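Side-chain contacts in LPG0439 HIT-related domain-containing protein (Legionella pneumophila subsp. pneumophila, PDB 5L0L), which is of unknown function, a probable membrane protein of which the crystallised fragment contains a HIT-related domain: residues A[180-183]-A[184-188]; A[84-87]-A[88-91]. All coordinates share one frame; numbering follows the deposited sequence.

Contact 1. Residues A[180-183]-A[184-188]; sequences KACL and AMFKL
Lys-180 accepts a backbone hydrogen bond at its O from the N of Ala-184, 3.1 Å away, the first of four i to i+4 bonds between 180-183 and 184-187. Its NZ forms a salt bridge with Glu-176, one turn earlier. Ala-181, small and partly exposed, repeats the pattern: its O takes the N-H of Met-185, a selenomethionine whose CB packs on that carbonyl before the bent chain leads off. Cys-182 makes the side-chain contact, in one of its two modelled conformers. There, with chi1 at -166°, SG is anti to the backbone N and approaches CE1 and CD1 of Phe-186 obliquely, 3.7 Å from CE1 and 61° off the ring normal, a sulfur-aromatic contact. The ring's CD1 also lies 3.3 Å from Cys-182 O, which meets the ring edge near its plane while accepting the N-H of Phe-186 at 2.9 Å. This i, i+4 pair belongs to the inner face of helix 176-194 in the HIT-related domain, where compact sulfur and flat ring suit burial; Cys-182 touches Leu-41 and Phe-186 touches Ile-26, both on strands of the six-stranded sheet. Leu-183, also modelled in two conformers, packs on the same two strand residues, while its O binds Lys-187 N at 2.9 Å. The aliphatic stem of Lys-187 runs past that carbonyl, CG 3.4 Å from Leu-183 O, and continues extended until NZ reaches the carbonyl of His-212.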
loop_
_atom_site.group_PDB
_atom_site.type_symbol
_atom_site.label_atom_id
_atom_site.label_comp_id
_atom_site.label_asym_id
_atom_site.label_seq_id
_atom_site.Cartn_x
_atom_site.Cartn_y
_atom_site.Cartn_z
ATOM N N LYS A 180 -18.030 -16.048 -9.117
ATOM C CA LYS A 180 -17.430 -17.150 -9.887
ATOM C C LYS A 180 -16.714 -16.645 -11.157
ATOM O O LYS A 180 -15.615 -17.095 -11.464
ATOM C CB LYS A 180 -18.483 -18.196 -10.235
ATOM C CG LYS A 180 -18.923 -19.013 -9.046
ATOM C CD LYS A 180 -19.839 -20.153 -9.558
ATOM C CE LYS A 180 -21.147 -20.348 -8.844
ATOM N NZ LYS A 180 -21.134 -21.528 -7.931
ATOM N N ALA A 181 -17.334 -15.718 -11.882
ATOM C CA ALA A 181 -16.740 -15.155 -13.106
ATOM C C ALA A 181 -15.439 -14.388 -12.788
ATOM O O ALA A 181 -14.453 -14.514 -13.478
ATOM C CB ALA A 181 -17.734 -14.231 -13.798
ATOM N N CYS A 182 -15.501 -13.545 -11.771
ATOM C CA CYS A 182 -14.354 -12.702 -11.389
ATOM C C CYS A 182 -13.161 -13.572 -10.989
ATOM O O CYS A 182 -12.023 -13.380 -11.420
ATOM C CB CYS A 182 -14.734 -11.814 -10.240
ATOM S SG CYS A 182 -13.561 -10.485 -9.943
ATOM N N LEU A 183 -13.461 -14.577 -10.158
ATOM C CA LEU A 183 -12.472 -15.565 -9.671
ATOM C C LEU A 183 -11.785 -16.276 -10.819
ATOM O O LEU A 183 -10.556 -16.310 -10.901
ATOM C CB LEU A 183 -13.152 -16.625 -8.800
ATOM C CG LEU A 183 -13.461 -16.380 -7.329
ATOM C CD1 LEU A 183 -14.290 -17.503 -6.738
ATOM C CD2 LEU A 183 -12.192 -16.243 -6.506
ATOM N N ALA A 184 -12.585 -16.819 -11.730
ATOM C CA ALA A 184 -12.038 -17.533 -12.889
ATOM C C ALA A 184 -11.103 -16.630 -13.694
ATOM O O ALA A 184 -10.035 -17.084 -14.132
ATOM C CB ALA A 184 -13.184 -18.063 -13.762
HETATM N N MSE A 185 -11.471 -15.358 -13.894
HETATM C CA MSE A 185 -10.625 -14.464 -14.691
HETATM C C MSE A 185 -9.366 -14.069 -13.960
HETATM O O MSE A 185 -8.307 -13.971 -14.581
HETATM C CB MSE A 185 -11.412 -13.251 -15.180
HETATM C CG MSE A 185 -10.687 -12.427 -16.226
HETATM SE SE MSE A 185 -10.241 -13.455 -17.849
HETATM C CE MSE A 185 -11.902 -13.455 -18.739
ATOM N N PHE A 186 -9.455 -13.823 -12.642
ATOM C CA PHE A 186 -8.235 -13.543 -11.865
ATOM C C PHE A 186 -7.260 -14.721 -11.947
ATOM O O PHE A 186 -6.064 -14.519 -12.172
ATOM C CB PHE A 186 -8.534 -13.182 -10.421
ATOM C CG PHE A 186 -8.684 -11.694 -10.193
ATOM C CD1 PHE A 186 -9.796 -11.024 -10.662
ATOM C CD2 PHE A 186 -7.710 -10.967 -9.524
ATOM C CE1 PHE A 186 -9.947 -9.650 -10.477
ATOM C CE2 PHE A 186 -7.863 -9.588 -9.316
ATOM C CZ PHE A 186 -8.985 -8.935 -9.789
ATOM N N LYS A 187 -7.782 -15.940 -11.798
ATOM C CA LYS A 187 -6.924 -17.137 -11.899
ATOM C C LYS A 187 -6.250 -17.251 -13.271
ATOM O O LYS A 187 -5.053 -17.477 -13.359
ATOM C CB LYS A 187 -7.716 -18.408 -11.608
ATOM C CG LYS A 187 -8.107 -18.572 -10.165
ATOM C CD LYS A 187 -8.998 -19.769 -9.976
ATOM C CE LYS A 187 -9.508 -19.891 -8.546
ATOM N NZ LYS A 187 -10.437 -21.040 -8.385
ATOM N N LEU A 188 -7.022 -17.057 -14.327
ATOM C CA LEU A 188 -6.495 -17.137 -15.673
ATOM C C LEU A 188 -5.446 -16.067 -15.951
ATOM O O LEU A 188 -4.372 -16.377 -16.485
ATOM C CB LEU A 188 -7.610 -17.103 -16.716
ATOM C CG LEU A 188 -7.131 -17.207 -18.171
ATOM C CD1 LEU A 188 -6.355 -18.488 -18.402
ATOM C CD2 LEU A 188 -8.320 -17.116 -19.122
#

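Contact 2. Residues A[84-87]-A[88-91]; sequences SLMT and QVYE
Thr-87 and Gln-88 meet side by side through a hydrogen bond from Gln-88 NE2 to Thr-87 OG1, 2.9 Å long, with the hydroxyl oxygen close to the plane of the amide. Gln-88 achieves this by bending at chi2 (-53°), which folds its amide back beside its neighbour. Thr-87 OG1 is also a donor, to Ser-84 O at 2.6 Å. Its chi1 of 66° sets it between backbone N and carbonyl carbon. One hydroxyl thus joins a main-chain carbonyl to a side-chain amide, which suits a threonine buried on a helix.

The backbone bonds fit this arrangement. Ser-84 O, the usual i-4 acceptor for Gln-88 N, is 4.0 Å from it and takes the Thr-87 hydroxyl instead; Gln-88 N binds Leu-85 O at 3.1 Å, with the donor well above the carbonyl plane. The bond from Val-89 N to Met-86 O is weak, its angle at hydrogen only 134°. Regular i to i+4 spacing reappears where Glu-91 N meets Thr-87 O.

The apolar contact joins the selenomethionine Met-86, curled so that CE lies 3.9 Å from Val-89 CG2, flexible chain against compact branch.

Tyr-90 has Met-86 O at its ring edge, 3.5 Å from CD2, and its hydroxyl bonds to the carbonyl of Tyr-49.

Thr-87 touches both Gln-76 of the second subunit and Met-131 on strand 128-134. The segment is an amphipathic α-helix with 3-10-like bonding midway, set between the antiparallel sheet of the HIT-related domain and the dimer interface, with helix 176-194 alongside.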
loop_
_atom_site.group_PDB
_atom_site.type_symbol
_atom_site.label_atom_id
_atom_site.label_comp_id
_atom_site.label_asym_id
_atom_site.label_seq_id
_atom_site.Cartn_x
_atom_site.Cartn_y
_atom_site.Cartn_z
ATOM N N SER A 84 3.407 -6.713 -5.611
ATOM C CA SER A 84 3.989 -6.298 -6.898
ATOM C C SER A 84 3.542 -7.211 -8.037
ATOM O O SER A 84 3.176 -6.724 -9.119
ATOM C CB SER A 84 5.513 -6.281 -6.810
ATOM O OG SER A 84 5.932 -5.332 -5.837
ATOM N N LEU A 85 3.540 -8.517 -7.784
ATOM C CA LEU A 85 3.040 -9.514 -8.757
ATOM C C LEU A 85 1.563 -9.241 -9.103
ATOM O O LEU A 85 1.198 -9.115 -10.263
ATOM C CB LEU A 85 3.187 -10.938 -8.194
ATOM C CG LEU A 85 2.476 -12.064 -8.957
ATOM C CD1 LEU A 85 2.965 -12.111 -10.375
ATOM C CD2 LEU A 85 2.671 -13.419 -8.272
HETATM N N MSE A 86 0.726 -9.126 -8.070
HETATM C CA MSE A 86 -0.708 -8.961 -8.298
HETATM C C MSE A 86 -1.060 -7.680 -8.997
HETATM O O MSE A 86 -2.076 -7.635 -9.689
HETATM C CB MSE A 86 -1.550 -9.123 -7.032
HETATM C CG MSE A 86 -1.466 -10.498 -6.400
HETATM SE SE MSE A 86 -1.931 -11.960 -7.640
HETATM C CE MSE A 86 -3.694 -11.333 -8.168
ATOM N N THR A 87 -0.264 -6.609 -8.839
ATOM C CA THR A 87 -0.544 -5.394 -9.609
ATOM C C THR A 87 -0.655 -5.637 -11.133
ATOM O O THR A 87 -1.432 -4.959 -11.816
ATOM C CB THR A 87 0.483 -4.264 -9.411
ATOM O OG1 THR A 87 1.762 -4.666 -9.931
ATOM C CG2 THR A 87 0.588 -3.843 -7.919
ATOM N N GLN A 88 0.091 -6.627 -11.639
ATOM C CA GLN A 88 0.088 -6.915 -13.067
ATOM C C GLN A 88 -1.218 -7.534 -13.557
ATOM O O GLN A 88 -1.575 -7.353 -14.726
ATOM C CB GLN A 88 1.310 -7.756 -13.448
ATOM C CG GLN A 88 2.637 -7.061 -13.056
ATOM C CD GLN A 88 2.749 -5.653 -13.599
ATOM O OE1 GLN A 88 2.881 -5.451 -14.819
ATOM N NE2 GLN A 88 2.645 -4.654 -12.714
ATOM N N VAL A 89 -1.941 -8.228 -12.680
ATOM C CA VAL A 89 -3.253 -8.736 -13.039
ATOM C C VAL A 89 -4.232 -7.562 -13.260
ATOM O O VAL A 89 -4.945 -7.530 -14.256
ATOM C CB VAL A 89 -3.786 -9.724 -12.003
ATOM C CG1 VAL A 89 -5.219 -10.071 -12.308
ATOM C CG2 VAL A 89 -2.899 -10.957 -11.959
ATOM N N TYR A 90 -4.239 -6.571 -12.349
ATOM C CA TYR A 90 -5.076 -5.394 -12.537
ATOM C C TYR A 90 -4.709 -4.645 -13.825
ATOM O O TYR A 90 -5.584 -4.227 -14.597
ATOM C CB TYR A 90 -5.009 -4.466 -11.308
ATOM C CG TYR A 90 -5.733 -5.058 -10.142
ATOM C CD1 TYR A 90 -7.107 -4.865 -9.986
ATOM C CD2 TYR A 90 -5.079 -5.886 -9.253
ATOM C CE1 TYR A 90 -7.789 -5.421 -8.932
ATOM C CE2 TYR A 90 -5.746 -6.478 -8.211
ATOM C CZ TYR A 90 -7.098 -6.248 -8.041
ATOM O OH TYR A 90 -7.756 -6.841 -6.991
ATOM N N GLU A 91 -3.407 -4.505 -14.067
ATOM C CA GLU A 91 -2.907 -3.840 -15.282
ATOM C C GLU A 91 -3.422 -4.554 -16.542
ATOM O O GLU A 91 -3.916 -3.895 -17.460
ATOM C CB GLU A 91 -1.362 -3.798 -15.284
ATOM C CG GLU A 91 -0.743 -2.929 -16.371
ATOM C CD GLU A 91 -0.738 -1.436 -16.040
ATOM O OE1 GLU A 91 -0.812 -0.647 -17.030
ATOM O OE2 GLU A 91 -0.613 -1.040 -14.825
#

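Overall arrangement
Contact 2 comes first along the chain, on helix 73-92, and contact 1 follows on helix 176-194; their centres are about 14 Å apart. Both belong to the HIT-related domain, and both helices pack on the six-stranded antiparallel sheet, contact 1 on strands 25-31 and 35-41 and contact 2 on strands 51-58, 128-134 and 207-211. Among the helices' meeting points is Phe-186, whose ring packs edge-to-face with Tyr-90 and whose CD2 lies 3.8 Å from Val-89 CG1. Residues distant in sequence thus share one hydrophobic core. Contact 2 also borders the second subunit, whereas contact 1 is untouched by it, so helix 73-92 links the core to the dimer interface.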